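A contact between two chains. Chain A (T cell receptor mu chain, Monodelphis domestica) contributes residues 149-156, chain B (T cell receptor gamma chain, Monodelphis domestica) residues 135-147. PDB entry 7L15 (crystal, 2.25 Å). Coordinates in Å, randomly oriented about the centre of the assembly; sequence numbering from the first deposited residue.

Chain A 149-156: VACLIRNF
Chain B 135-147: EEIKQKQSGTYIC

Val A149 through Arg A154 are extended, in a strand that begins earlier; the chain turns a corner at Asn A155 (phi/psi 64/80). In chain B a helix enters from before Glu B135 and runs to Lys B140, its axis 10° from the strand direction; Gln B141 follows with positive phi (53/31), then a strand from Ser B142 that continues past Cys B147 and crosses the chain A strand at 136°. CA atoms pair Ala A150 with Ile B146 (8.4 Å), Leu A152 with Thr B144 (8.3 Å) and Arg A154 with Lys B140 (9.1 Å). Strand alternation points Ala A150, Leu A152 and Arg A154 toward chain B; Cys A151 points away.

The polar centre is Arg A154 (chi1 m, chi2 -139°, chi3 12°). Arg A154 NH2 forms a salt bridge with Glu B136 OE2 (2.8 Å), reached by an extended t,t glutamate, and donates to Ser B142 OG (3.0 Å); Arg A154 NH1 also donates to Ser B142 OG (3.3 Å). Both acceptors lie near the guanidinium plane, where its N-H groups can serve them together, and the carboxylate offsets its buried charge; Lys B140 CE covers one face. Within chain B, Thr B144 fixes the carboxylate: Thr B144 N to Glu B136 OE1 is 2.8 Å, Thr B144 OG1 to Glu B136 OE2 a very short 2.5 Å.

The apolar pair is small Ala A150 and Ile B146 (m,t), Ala A150 CB to Ile B146 CD1 4.2 Å. Leu A152 (t,p) makes van der Waals contacts, Leu A152 CD2 lying 3.6 Å from Thr B144 CB and 3.5 Å from Glu B136 OE1. The stretches bury 386 Å² in total, Arg A154 contributing the largest share, 95 Å².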

ATOM      1  N   VAL A 149     -24.399 -11.858  -0.225  1.00 56.03           N
ATOM      2  CA  VAL A 149     -23.880 -13.186  -0.507  1.00 53.70           C
ATOM      3  C   VAL A 149     -22.453 -13.033  -1.000  1.00 56.80           C
ATOM      4  O   VAL A 149     -22.181 -12.231  -1.901  1.00 57.04           O
ATOM      5  CB  VAL A 149     -24.743 -13.945  -1.531  1.00 58.13           C
ATOM      6  CG1 VAL A 149     -24.868 -13.145  -2.819  1.00 60.67           C
ATOM      7  CG2 VAL A 149     -24.136 -15.312  -1.803  1.00 52.33           C
ATOM      8  N   ALA A 150     -21.540 -13.770  -0.381  1.00 51.41           N
ATOM      9  CA  ALA A 150     -20.168 -13.861  -0.838  1.00 47.08           C
ATOM     10  C   ALA A 150     -19.974 -15.240  -1.436  1.00 50.02           C
ATOM     11  O   ALA A 150     -20.422 -16.238  -0.874  1.00 51.25           O
ATOM     12  CB  ALA A 150     -19.159 -13.639   0.305  1.00 38.70           C
ATOM     13  N   CYS A 151     -19.324 -15.291  -2.579  1.00 45.64           N
ATOM     14  CA  CYS A 151     -18.916 -16.548  -3.173  1.00 48.91           C
ATOM     15  C   CYS A 151     -17.402 -16.654  -3.008  1.00 37.16           C
ATOM     16  O   CYS A 151     -16.662 -15.836  -3.549  1.00 39.47           O
ATOM     17  CB  CYS A 151     -19.351 -16.608  -4.640  1.00 53.70           C
ATOM     18  SG  CYS A 151     -18.809 -18.066  -5.438  1.00 58.28           S
ATOM     19  N   LEU A 152     -16.948 -17.639  -2.238  1.00 40.43           N
ATOM     20  CA  LEU A 152     -15.538 -17.797  -1.907  1.00 38.89           C
ATOM     21  C   LEU A 152     -14.924 -18.839  -2.830  1.00 41.70           C
ATOM     22  O   LEU A 152     -15.406 -19.973  -2.898  1.00 47.65           O
ATOM     23  CB  LEU A 152     -15.378 -18.208  -0.444  1.00 41.66           C
ATOM     24  CG  LEU A 152     -14.046 -18.811  -0.018  1.00 44.25           C
ATOM     25  CD1 LEU A 152     -12.947 -17.822  -0.230  1.00 45.48           C
ATOM     26  CD2 LEU A 152     -14.133 -19.182   1.471  1.00 45.51           C
ATOM     27  N   ILE A 153     -13.849 -18.465  -3.514  1.00 44.15           N
ATOM     28  CA  ILE A 153     -13.241 -19.284  -4.554  1.00 42.76           C
ATOM     29  C   ILE A 153     -11.770 -19.480  -4.191  1.00 43.88           C
ATOM     30  O   ILE A 153     -10.983 -18.525  -4.266  1.00 38.83           O
ATOM     31  CB  ILE A 153     -13.398 -18.624  -5.926  1.00 38.13           C
ATOM     32  CG1 ILE A 153     -14.879 -18.340  -6.172  1.00 36.53           C
ATOM     33  CG2 ILE A 153     -12.804 -19.519  -7.035  1.00 36.40           C
ATOM     34  CD1 ILE A 153     -15.115 -17.294  -7.250  1.00 40.67           C
ATOM     35  N   ARG A 154     -11.382 -20.706  -3.814  1.00 41.30           N
ATOM     36  CA  ARG A 154     -10.098 -20.922  -3.141  1.00 42.94           C
ATOM     37  C   ARG A 154      -9.123 -21.753  -3.956  1.00 49.10           C
ATOM     38  O   ARG A 154      -9.438 -22.863  -4.392  1.00 47.40           O
ATOM     39  CB  ARG A 154     -10.285 -21.587  -1.779  1.00 45.15           C
ATOM     40  CG  ARG A 154     -11.005 -20.706  -0.807  1.00 53.50           C
ATOM     41  CD  ARG A 154     -10.451 -20.744   0.607  1.00 48.63           C
ATOM     42  NE  ARG A 154      -9.164 -21.409   0.731  1.00 45.72           N
ATOM     43  CZ  ARG A 154      -8.893 -22.340   1.638  1.00 43.62           C
ATOM     44  NH1 ARG A 154      -7.690 -22.880   1.682  1.00 50.37           N
ATOM     45  NH2 ARG A 154      -9.818 -22.712   2.523  1.00 34.85           N
ATOM     46  N   ASN A 155      -7.922 -21.209  -4.123  1.00 58.12           N
ATOM     47  CA  ASN A 155      -6.757 -21.958  -4.564  1.00 55.83           C
ATOM     48  C   ASN A 155      -6.974 -22.491  -5.975  1.00 45.61           C
ATOM     49  O   ASN A 155      -7.352 -23.650  -6.197  1.00 49.98           O
ATOM     50  CB  ASN A 155      -6.433 -23.038  -3.532  1.00 55.33           C
ATOM     51  CG  ASN A 155      -6.266 -22.444  -2.126  1.00 58.58           C
ATOM     52  OD1 ASN A 155      -6.891 -22.896  -1.162  1.00 66.92           O
ATOM     53  ND2 ASN A 155      -5.441 -21.410  -2.019  1.00 48.08           N
ATOM     54  N   PHE A 156      -6.767 -21.605  -6.937  1.00 37.13           N
ATOM     55  CA  PHE A 156      -6.776 -21.961  -8.339  1.00 39.96           C
ATOM     56  C   PHE A 156      -5.550 -21.372  -9.006  1.00 42.22           C
ATOM     57  O   PHE A 156      -4.950 -20.413  -8.522  1.00 46.76           O
ATOM     58  CB  PHE A 156      -8.050 -21.486  -9.039  1.00 33.69           C
ATOM     59  CG  PHE A 156      -8.373 -20.036  -8.830  1.00 32.78           C
ATOM     60  CD1 PHE A 156      -9.037 -19.621  -7.684  1.00 34.67           C
ATOM     61  CD2 PHE A 156      -8.054 -19.095  -9.797  1.00 32.47           C
ATOM     62  CE1 PHE A 156      -9.357 -18.287  -7.499  1.00 34.94           C
ATOM     63  CE2 PHE A 156      -8.372 -17.756  -9.623  1.00 37.90           C
ATOM     64  CZ  PHE A 156      -9.018 -17.350  -8.469  1.00 40.84           C
TER
ATOM     65  N   GLU B 135     -18.803 -26.314   5.450  1.00 51.81           N
ATOM     66  CA  GLU B 135     -18.383 -26.944   4.204  1.00 53.10           C
ATOM     67  C   GLU B 135     -16.940 -26.582   3.846  1.00 49.49           C
ATOM     68  O   GLU B 135     -16.165 -27.448   3.416  1.00 46.91           O
ATOM     69  CB  GLU B 135     -19.344 -26.552   3.081  1.00 60.94           C
ATOM     70  CG  GLU B 135     -19.308 -27.505   1.905  1.00 67.05           C
ATOM     71  CD  GLU B 135     -19.557 -28.952   2.323  1.00 72.46           C
ATOM     72  OE1 GLU B 135     -20.411 -29.185   3.201  1.00 74.95           O
ATOM     73  OE2 GLU B 135     -18.892 -29.857   1.773  1.00 77.25           O
ATOM     74  N   GLU B 136     -16.557 -25.311   4.025  1.00 42.61           N
ATOM     75  CA  GLU B 136     -15.175 -24.932   3.755  1.00 44.84           C
ATOM     76  C   GLU B 136     -14.221 -25.701   4.664  1.00 48.99           C
ATOM     77  O   GLU B 136     -13.200 -26.231   4.211  1.00 40.61           O
ATOM     78  CB  GLU B 136     -14.964 -23.412   3.915  1.00 37.11           C
ATOM     79  CG  GLU B 136     -13.518 -23.036   3.537  1.00 39.41           C
ATOM     80  CD  GLU B 136     -13.097 -21.607   3.871  1.00 47.20           C
ATOM     81  OE1 GLU B 136     -13.872 -20.883   4.512  1.00 39.73           O
ATOM     82  OE2 GLU B 136     -11.967 -21.213   3.479  1.00 44.44           O
ATOM     83  N   ILE B 137     -14.536 -25.766   5.957  1.00 50.79           N
ATOM     84  CA  ILE B 137     -13.669 -26.483   6.892  1.00 55.64           C
ATOM     85  C   ILE B 137     -13.619 -27.962   6.543  1.00 47.72           C
ATOM     86  O   ILE B 137     -12.565 -28.598   6.618  1.00 49.52           O
ATOM     87  CB  ILE B 137     -14.147 -26.272   8.339  1.00 47.83           C
ATOM     88  CG1 ILE B 137     -13.950 -24.814   8.753  1.00 46.00           C
ATOM     89  CG2 ILE B 137     -13.393 -27.174   9.253  1.00 43.25           C
ATOM     90  CD1 ILE B 137     -15.080 -24.295   9.616  1.00 49.84           C
ATOM     91  N   LYS B 138     -14.761 -28.529   6.164  1.00 50.76           N
ATOM     92  CA  LYS B 138     -14.802 -29.936   5.779  1.00 53.80           C
ATOM     93  C   LYS B 138     -13.945 -30.200   4.546  1.00 47.98           C
ATOM     94  O   LYS B 138     -13.219 -31.195   4.492  1.00 49.66           O
ATOM     95  CB  LYS B 138     -16.248 -30.360   5.530  1.00 57.99           C
ATOM     96  CG  LYS B 138     -16.420 -31.817   5.151  1.00 69.44           C
ATOM     97  CD  LYS B 138     -17.442 -31.964   4.018  1.00 75.08           C
ATOM     98  CE  LYS B 138     -18.343 -33.172   4.213  1.00 75.79           C
ATOM     99  NZ  LYS B 138     -17.573 -34.443   4.347  1.00 77.98           N
ATOM    100  N   GLN B 139     -13.999 -29.312   3.549  1.00 43.24           N
ATOM    101  CA  GLN B 139     -13.275 -29.595   2.314  1.00 49.67           C
ATOM    102  C   GLN B 139     -11.812 -29.158   2.366  1.00 49.51           C
ATOM    103  O   GLN B 139     -10.985 -29.737   1.662  1.00 50.46           O
ATOM    104  CB  GLN B 139     -13.957 -28.926   1.122  1.00 53.91           C
ATOM    105  CG  GLN B 139     -15.344 -29.444   0.757  1.00 58.21           C
ATOM    106  CD  GLN B 139     -15.911 -28.752  -0.501  1.00 66.95           C
ATOM    107  OE1 GLN B 139     -17.082 -28.371  -0.541  1.00 77.61           O
ATOM    108  NE2 GLN B 139     -15.074 -28.591  -1.525  1.00 60.53           N
ATOM    109  N   LYS B 140     -11.460 -28.144   3.156  1.00 46.72           N
ATOM    110  CA  LYS B 140     -10.115 -27.594   3.072  1.00 48.28           C
ATOM    111  C   LYS B 140      -9.365 -27.568   4.387  1.00 51.61           C
ATOM    112  O   LYS B 140      -8.241 -27.061   4.409  1.00 47.42           O
ATOM    113  CB  LYS B 140     -10.131 -26.161   2.514  1.00 42.05           C
ATOM    114  CG  LYS B 140     -10.903 -25.976   1.204  1.00 48.63           C
ATOM    115  CD  LYS B 140     -10.169 -26.552  -0.007  1.00 50.91           C
ATOM    116  CE  LYS B 140      -9.014 -25.665  -0.457  1.00 57.11           C
ATOM    117  NZ  LYS B 140      -8.871 -25.776  -1.936  1.00 64.27           N
ATOM    118  N   GLN B 141      -9.943 -28.061   5.482  1.00 49.42           N
ATOM    119  CA  GLN B 141      -9.262 -28.030   6.777  1.00 45.16           C
ATOM    120  C   GLN B 141      -8.792 -26.630   7.120  1.00 45.01           C
ATOM    121  O   GLN B 141      -7.757 -26.454   7.752  1.00 50.47           O
ATOM    122  CB  GLN B 141      -8.069 -28.973   6.814  1.00 41.22           C
ATOM    123  CG  GLN B 141      -8.413 -30.407   7.003  1.00 52.73           C
ATOM    124  CD  GLN B 141      -7.192 -31.222   7.321  1.00 52.07           C
ATOM    125  OE1 GLN B 141      -7.032 -31.692   8.435  1.00 58.03           O
ATOM    126  NE2 GLN B 141      -6.308 -31.378   6.344  1.00 56.69           N
ATOM    127  N   SER B 142      -9.524 -25.627   6.661  1.00 48.02           N
ATOM    128  CA  SER B 142      -9.175 -24.241   6.926  1.00 46.65           C
ATOM    129  C   SER B 142     -10.426 -23.403   6.716  1.00 42.78           C
ATOM    130  O   SER B 142     -11.402 -23.856   6.116  1.00 45.11           O
ATOM    131  CB  SER B 142      -8.014 -23.773   6.036  1.00 45.34           C
ATOM    132  OG  SER B 142      -8.217 -24.090   4.669  1.00 50.29           O
ATOM    133  N   GLY B 143     -10.392 -22.178   7.224  1.00 46.22           N
ATOM    134  CA  GLY B 143     -11.580 -21.352   7.220  1.00 51.15           C
ATOM    135  C   GLY B 143     -11.260 -19.926   6.855  1.00 50.10           C
ATOM    136  O   GLY B 143     -10.211 -19.407   7.238  1.00 47.96           O
ATOM    137  N   THR B 144     -12.152 -19.278   6.117  1.00 48.81           N
ATOM    138  CA  THR B 144     -11.911 -17.937   5.596  1.00 45.74           C
ATOM    139  C   THR B 144     -12.876 -16.942   6.234  1.00 43.18           C
ATOM    140  O   THR B 144     -14.099 -17.100   6.138  1.00 46.14           O
ATOM    141  CB  THR B 144     -12.045 -17.905   4.074  1.00 36.23           C
ATOM    142  OG1 THR B 144     -11.157 -18.876   3.498  1.00 36.97           O
ATOM    143  CG2 THR B 144     -11.684 -16.525   3.531  1.00 34.67           C
ATOM    144  N   TYR B 145     -12.318 -15.947   6.908  1.00 46.35           N
ATOM    145  CA  TYR B 145     -13.061 -14.792   7.372  1.00 38.19           C
ATOM    146  C   TYR B 145     -13.052 -13.753   6.272  1.00 40.14           C
ATOM    147  O   TYR B 145     -12.036 -13.534   5.619  1.00 40.65           O
ATOM    148  CB  TYR B 145     -12.436 -14.187   8.631  1.00 42.57           C
ATOM    149  CG  TYR B 145     -12.282 -15.141   9.770  1.00 51.56           C
ATOM    150  CD1 TYR B 145     -11.174 -15.978   9.854  1.00 54.94           C
ATOM    151  CD2 TYR B 145     -13.240 -15.213  10.766  1.00 54.26           C
ATOM    152  CE1 TYR B 145     -11.036 -16.865  10.907  1.00 60.25           C
ATOM    153  CE2 TYR B 145     -13.108 -16.086  11.813  1.00 61.57           C
ATOM    154  CZ  TYR B 145     -12.007 -16.910  11.885  1.00 64.24           C
ATOM    155  OH  TYR B 145     -11.897 -17.781  12.946  1.00 74.67           O
ATOM    156  N   ILE B 146     -14.185 -13.112   6.070  1.00 41.24           N
ATOM    157  CA  ILE B 146     -14.323 -12.136   5.008  1.00 40.65           C
ATOM    158  C   ILE B 146     -14.899 -10.872   5.619  1.00 43.48           C
ATOM    159  O   ILE B 146     -15.928 -10.927   6.298  1.00 44.83           O
ATOM    160  CB  ILE B 146     -15.239 -12.660   3.886  1.00 43.85           C
ATOM    161  CG1 ILE B 146     -14.670 -13.949   3.284  1.00 42.02           C
ATOM    162  CG2 ILE B 146     -15.463 -11.578   2.832  1.00 42.86           C
ATOM    163  CD1 ILE B 146     -15.701 -14.736   2.442  1.00 40.90           C
ATOM    164  N   CYS B 147     -14.257  -9.737   5.380  1.00 38.21           N
ATOM    165  CA  CYS B 147     -14.900  -8.469   5.690  1.00 43.50           C
ATOM    166  C   CYS B 147     -15.032  -7.626   4.432  1.00 40.62           C
ATOM    167  O   CYS B 147     -14.023  -7.240   3.829  1.00 41.36           O
ATOM    168  CB  CYS B 147     -14.162  -7.671   6.758  1.00 45.09           C
ATOM    169  SG  CYS B 147     -15.147  -6.159   7.066  1.00 49.99           S
TER